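Local coordinates for methanol--corrinoid protein co-methyltransferase (Methanosarcina barkeri, PDB 2I2X), which catalyses transfer of the methyl group of methanol to the cob(I)amide carried by its partner MtaC, using zinc, in methanogenesis from methanol, at residues Y174-N179 with N224-I229; A239-V244 with L412-F417. All coordinates share one frame; numbering follows the deposited sequence.

Contact 1. Residues Y174-N179 with N224-I229; sequences YAVLRN and NTAMFI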
loop_
_atom_site.group_PDB
_atom_site.type_symbol
_atom_site.label_atom_id
_atom_site.label_comp_id
_atom_site.label_asym_id
_atom_site.label_seq_id
_atom_site.Cartn_x
_atom_site.Cartn_y
_atom_site.Cartn_z
ATOM N N TYR A 174 -27.206 6.009 17.482
ATOM C CA TYR A 174 -28.569 6.481 17.318
ATOM C C TYR A 174 -28.607 7.911 16.766
ATOM O O TYR A 174 -29.233 8.147 15.738
ATOM C CB TYR A 174 -29.352 6.355 18.647
ATOM C CG TYR A 174 -30.743 6.958 18.620
ATOM C CD1 TYR A 174 -30.955 8.258 19.088
ATOM C CD2 TYR A 174 -31.843 6.237 18.112
ATOM C CE1 TYR A 174 -32.224 8.835 19.064
ATOM C CE2 TYR A 174 -33.139 6.798 18.089
ATOM C CZ TYR A 174 -33.317 8.107 18.571
ATOM O OH TYR A 174 -34.566 8.721 18.579
ATOM N N ALA A 175 -27.937 8.854 17.434
ATOM C CA ALA A 175 -27.916 10.267 17.013
ATOM C C ALA A 175 -27.370 10.524 15.595
ATOM O O ALA A 175 -27.933 11.346 14.857
ATOM C CB ALA A 175 -27.150 11.099 18.017
ATOM N N VAL A 176 -26.277 9.841 15.221
ATOM C CA VAL A 176 -25.635 10.118 13.935
ATOM C C VAL A 176 -26.488 9.747 12.714
ATOM O O VAL A 176 -26.319 10.310 11.647
ATOM C CB VAL A 176 -24.194 9.526 13.837
ATOM C CG1 VAL A 176 -24.194 8.047 13.489
ATOM C CG2 VAL A 176 -23.388 10.333 12.861
ATOM N N LEU A 177 -27.400 8.799 12.876
ATOM C CA LEU A 177 -28.305 8.441 11.783
ATOM C C LEU A 177 -29.468 9.433 11.645
ATOM O O LEU A 177 -30.270 9.301 10.732
ATOM C CB LEU A 177 -28.841 7.019 11.977
ATOM C CG LEU A 177 -28.101 5.794 11.407
ATOM C CD1 LEU A 177 -26.755 6.089 10.756
ATOM C CD2 LEU A 177 -27.954 4.698 12.441
ATOM N N ARG A 178 -29.542 10.433 12.530
ATOM C CA ARG A 178 -30.740 11.271 12.631
ATOM C C ARG A 178 -30.508 12.758 12.643
ATOM O O ARG A 178 -31.441 13.516 12.906
ATOM C CB ARG A 178 -31.579 10.865 13.862
ATOM C CG ARG A 178 -31.976 9.393 13.812
ATOM C CD ARG A 178 -32.699 8.821 15.029
ATOM N NE ARG A 178 -33.261 7.523 14.614
ATOM C CZ ARG A 178 -32.568 6.387 14.504
ATOM N NH1 ARG A 178 -31.275 6.326 14.835
ATOM N NH2 ARG A 178 -33.175 5.298 14.076
ATOM N N ASN A 179 -29.295 13.207 12.336
ATOM C CA ASN A 179 -28.976 14.641 12.420
ATOM C C ASN A 179 -29.348 15.213 13.791
ATOM O O ASN A 179 -29.741 16.376 13.920
ATOM C CB ASN A 179 -29.635 15.421 11.284
ATOM C CG ASN A 179 -29.049 15.057 9.900
ATOM O OD1 ASN A 179 -27.951 14.496 9.793
ATOM N ND2 ASN A 179 -29.789 15.373 8.845
ATOM N N ASN A 224 -14.772 9.077 14.113
ATOM C CA ASN A 224 -14.408 8.400 12.856
ATOM C C ASN A 224 -15.606 7.727 12.188
ATOM O O ASN A 224 -15.708 7.748 10.953
ATOM C CB ASN A 224 -13.147 7.479 12.918
ATOM C CG ASN A 224 -11.824 8.269 13.208
ATOM O OD1 ASN A 224 -11.705 9.499 12.919
ATOM N ND2 ASN A 224 -10.829 7.558 13.803
ATOM N N THR A 225 -16.519 7.164 12.994
ATOM C CA THR A 225 -17.755 6.600 12.461
ATOM C C THR A 225 -18.519 7.673 11.674
ATOM O O THR A 225 -18.977 7.432 10.545
ATOM C CB THR A 225 -18.678 5.933 13.528
ATOM O OG1 THR A 225 -17.998 4.855 14.201
ATOM C CG2 THR A 225 -19.955 5.352 12.845
ATOM N N ALA A 226 -18.612 8.866 12.238
ATOM C CA ALA A 226 -19.277 9.935 11.510
ATOM C C ALA A 226 -18.557 10.217 10.181
ATOM O O ALA A 226 -19.198 10.412 9.151
ATOM C CB ALA A 226 -19.379 11.176 12.364
ATOM N N MET A 227 -17.226 10.216 10.192
ATOM C CA MET A 227 -16.447 10.515 8.995
ATOM C C MET A 227 -16.590 9.425 7.937
ATOM O O MET A 227 -16.665 9.713 6.745
ATOM C CB MET A 227 -14.965 10.695 9.355
ATOM C CG MET A 227 -14.044 10.894 8.141
ATOM S SD MET A 227 -12.346 11.301 8.581
ATOM C CE MET A 227 -11.699 9.664 8.866
ATOM N N PHE A 228 -16.642 8.173 8.377
ATOM C CA PHE A 228 -16.684 7.082 7.435
ATOM C C PHE A 228 -18.041 6.987 6.755
ATOM O O PHE A 228 -18.117 6.785 5.545
ATOM C CB PHE A 228 -16.261 5.754 8.080
ATOM C CG PHE A 228 -15.943 4.694 7.076
ATOM C CD1 PHE A 228 -16.960 3.894 6.522
ATOM C CD2 PHE A 228 -14.626 4.512 6.620
ATOM C CE1 PHE A 228 -16.657 2.905 5.554
ATOM C CE2 PHE A 228 -14.327 3.524 5.656
ATOM C CZ PHE A 228 -15.341 2.732 5.124
ATOM N N ILE A 229 -19.108 7.140 7.534
ATOM C CA ILE A 229 -20.452 7.316 6.993
ATOM C C ILE A 229 -20.539 8.541 6.055
ATOM O O ILE A 229 -21.219 8.492 5.040
ATOM C CB ILE A 229 -21.483 7.510 8.122
ATOM C CG1 ILE A 229 -21.482 6.318 9.094
ATOM C CG2 ILE A 229 -22.888 7.717 7.528
ATOM C CD1 ILE A 229 -22.454 6.546 10.306
#

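Contact 2. Residues A239-V244 with L412-F417; sequences AHTIAV and LELSRF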
loop_
_atom_site.group_PDB
_atom_site.type_symbol
_atom_site.label_atom_id
_atom_site.label_comp_id
_atom_site.label_asym_id
_atom_site.label_seq_id
_atom_site.Cartn_x
_atom_site.Cartn_y
_atom_site.Cartn_z
ATOM N N ALA A 239 -23.963 14.585 5.864
ATOM C CA ALA A 239 -23.414 15.832 5.366
ATOM C C ALA A 239 -22.070 16.035 6.030
ATOM O O ALA A 239 -21.920 15.818 7.245
ATOM C CB ALA A 239 -24.341 17.015 5.700
ATOM N N HIS A 240 -21.109 16.485 5.240
ATOM C CA HIS A 240 -19.781 16.667 5.736
ATOM C C HIS A 240 -19.729 17.763 6.781
ATOM O O HIS A 240 -18.912 17.700 7.725
ATOM C CB HIS A 240 -18.821 16.852 4.567
ATOM C CG HIS A 240 -18.584 15.582 3.795
ATOM N ND1 HIS A 240 -17.506 15.406 2.947
ATOM C CD2 HIS A 240 -19.280 14.419 3.758
ATOM C CE1 HIS A 240 -17.556 14.193 2.418
ATOM N NE2 HIS A 240 -18.626 13.579 2.887
ATOM N N THR A 241 -20.642 18.724 6.667
ATOM C CA THR A 241 -20.751 19.778 7.657
ATOM C C THR A 241 -21.238 19.261 9.017
ATOM O O THR A 241 -21.076 19.961 9.997
ATOM C CB THR A 241 -21.631 20.934 7.198
ATOM O OG1 THR A 241 -22.815 20.424 6.582
ATOM C CG2 THR A 241 -20.894 21.821 6.198
ATOM N N ILE A 242 -21.802 18.047 9.087
ATOM C CA ILE A 242 -22.153 17.443 10.381
ATOM C C ILE A 242 -21.011 16.550 10.915
ATOM O O ILE A 242 -20.790 16.433 12.142
ATOM C CB ILE A 242 -23.529 16.674 10.332
ATOM C CG1 ILE A 242 -24.697 17.657 10.131
ATOM C CG2 ILE A 242 -23.767 15.897 11.616
ATOM C CD1 ILE A 242 -25.974 16.994 9.616
ATOM N N ALA A 243 -20.276 15.932 9.995
ATOM C CA ALA A 243 -19.093 15.173 10.360
ATOM C C ALA A 243 -18.042 16.052 11.079
ATOM O O ALA A 243 -17.463 15.658 12.091
ATOM C CB ALA A 243 -18.491 14.517 9.105
ATOM N N VAL A 244 -17.796 17.239 10.547
ATOM C CA VAL A 244 -16.817 18.117 11.152
ATOM C C VAL A 244 -17.269 18.585 12.551
ATOM O O VAL A 244 -16.439 18.699 13.463
ATOM C CB VAL A 244 -16.420 19.307 10.213
ATOM C CG1 VAL A 244 -17.588 20.260 9.951
ATOM C CG2 VAL A 244 -15.257 20.048 10.774
ATOM N N LEU A 412 -13.717 28.326 0.581
ATOM C CA LEU A 412 -14.305 27.005 0.843
ATOM C C LEU A 412 -15.644 26.918 0.110
ATOM O O LEU A 412 -16.555 27.703 0.371
ATOM C CB LEU A 412 -14.510 26.770 2.356
ATOM C CG LEU A 412 -15.052 25.398 2.805
ATOM C CD1 LEU A 412 -14.141 24.227 2.360
ATOM C CD2 LEU A 412 -15.328 25.326 4.303
ATOM N N GLU A 413 -15.745 25.965 -0.807
ATOM C CA GLU A 413 -16.877 25.841 -1.695
ATOM C C GLU A 413 -17.798 24.719 -1.184
ATOM O O GLU A 413 -17.550 23.523 -1.414
ATOM C CB GLU A 413 -16.334 25.545 -3.091
ATOM C CG GLU A 413 -17.288 25.706 -4.251
ATOM C CD GLU A 413 -16.757 25.076 -5.538
ATOM O OE1 GLU A 413 -15.900 24.154 -5.498
ATOM O OE2 GLU A 413 -17.197 25.498 -6.621
ATOM N N LEU A 414 -18.860 25.106 -0.473
ATOM C CA LEU A 414 -19.806 24.141 0.077
ATOM C C LEU A 414 -20.979 24.015 -0.859
ATOM O O LEU A 414 -21.376 25.006 -1.466
ATOM C CB LEU A 414 -20.319 24.617 1.432
ATOM C CG LEU A 414 -19.353 24.878 2.578
ATOM C CD1 LEU A 414 -20.181 25.082 3.837
ATOM C CD2 LEU A 414 -18.357 23.691 2.733
ATOM N N SER A 415 -21.553 22.818 -0.957
ATOM C CA SER A 415 -22.823 22.666 -1.645
ATOM C C SER A 415 -23.974 23.307 -0.828
ATOM O O SER A 415 -23.822 23.561 0.383
ATOM C CB SER A 415 -23.133 21.196 -1.892
ATOM O OG SER A 415 -23.437 20.554 -0.669
ATOM N N ARG A 416 -25.106 23.561 -1.492
ATOM C CA ARG A 416 -26.287 24.118 -0.821
ATOM C C ARG A 416 -26.715 23.217 0.317
ATOM O O ARG A 416 -27.034 23.702 1.403
ATOM C CB ARG A 416 -27.439 24.341 -1.798
ATOM C CG ARG A 416 -27.243 25.617 -2.599
ATOM C CD ARG A 416 -28.298 25.813 -3.664
ATOM N NE ARG A 416 -28.326 24.742 -4.647
ATOM C CZ ARG A 416 -27.574 24.700 -5.745
ATOM N NH1 ARG A 416 -26.715 25.674 -6.006
ATOM N NH2 ARG A 416 -27.689 23.684 -6.596
ATOM N N PHE A 417 -26.632 21.908 0.073
ATOM C CA PHE A 417 -27.042 20.908 1.044
ATOM C C PHE A 417 -26.161 20.952 2.282
ATOM O O PHE A 417 -26.663 20.870 3.402
ATOM C CB PHE A 417 -27.063 19.503 0.437
ATOM C CG PHE A 417 -27.801 18.500 1.280
ATOM C CD1 PHE A 417 -27.138 17.772 2.262
ATOM C CD2 PHE A 417 -29.181 18.313 1.117
ATOM C CE1 PHE A 417 -27.828 16.852 3.059
ATOM C CE2 PHE A 417 -29.874 17.422 1.903
ATOM C CZ PHE A 417 -29.198 16.688 2.882
#

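Contact 1. Residues Y174-N179 with N224-I229
With chi1 of 81°, Val-176 sets CG1 between its backbone N and carbonyl carbon and CG2 anti to the N, so that each methyl serves a different residue of helix 220-230. Ile-229 answers with CG1 anti to its carbonyl carbon and an extended chi2 of 176°, which sends CD1 out to meet the valine tip to tip: Val-176 CG1 and Ile-229 CD1 are 3.9 Å apart. The second valine methyl, CG2, rests 4.1 Å from Ala-226 CB, one turn earlier on that helix. Leu-177 adds its CD1 at 4.3 Å from the same Ile-229 CD1, which thus touches two successive residues of segment 174-179. In the same segment Arg-178 NH1 donates to Tyr-174 O at 2.9 Å, in the plane of the guanidinium. Its NE forms a salt bridge with Asp-103 of a neighbouring MtaC subunit; Met-99 and Ile-138 of that subunit pack on Leu-177 and Ile-229. Thr-225 and Phe-228 touch the corrinoid. Across the two segments the chemistry is purely apolar: methyl groups on buried residues, whose closeness depends on shape and exclusion of water, join two helices beside the corrinoid pocket.

Contact 2. Residues A239-V244 with L412-F417
Leu-414 makes the first touch on helix 240-259. Its CD1 comes obliquely against the methyl of Thr-241, with Leu-414 CD1 and Thr-241 CG2 4.1 Å apart. The leucine turns CG anti to its own carbonyl carbon (chi1 -59°) and extends from there toward the helix. Thr-241 divides its two branches: CG2 takes the leucine, while OG1 hydrogen-bonds to Glu-418 O on helix 416-430, so one residue supplies both an apolar and a polar link to this part of the chain.

Ser-415, the next residue, is the N-cap of helix 416-430. Its hydroxyl caps a backbone N of the first turn, and its own N bonds to Glu-418 OE1, the reciprocal pair of a capping box. Arg-416 N and Phe-417 N, at the start of the helix, bond to the two carboxylate oxygens of Glu-21 of a neighbouring MtaC subunit.

Phe-417 closes the segment. With CG anti to the backbone N, chi1 -165°, its ring swings to the start of helix 240-259 and presents an edge: Ala-239 CB lies near the ring plane, 4.4 Å from Phe-417 CE1. The same ring stacks with Phe-94 of the neighbouring MtaC subunit. Ala-239 is itself an N-cap, and its carbonyl oxygen receives two helix N-H groups, Ile-242 N at 2.9 Å and Ala-243 N at 3.2 Å from Ala-239 O.

Two helix beginnings are thereby brought together, Ala-239 and Phe-417 being 7.6 Å apart at their CA atoms. Away from the metal and corrinoid sites, the contact joins the starts of helices 240-259 and 416-430, the second closed by the Ser-415/Glu-418 capping box, in a protein built of a TIM barrel and a helix bundle.

Contact 1 closes before contact 2 opens along the chain, and their centres lie 14 Å apart on the same side of the chain's centre. Helix 220-230 of contact 1 is followed directly by helix 240-259 of contact 2, and the two contacts touch: Ala-226 O lies 4.2 Å from Ala-243 CB, and Asn-179 packs on Ile-242. Helices 169-176, 220-230, 240-259 and 416-430 are linked by successive contacts, running from the corrinoid pocket near contact 1 outward to the C-terminal helices at contact 2. Residues of a neighbouring MtaC subunit reach both contacts, which places them at the interface with the corrinoid-carrying partner.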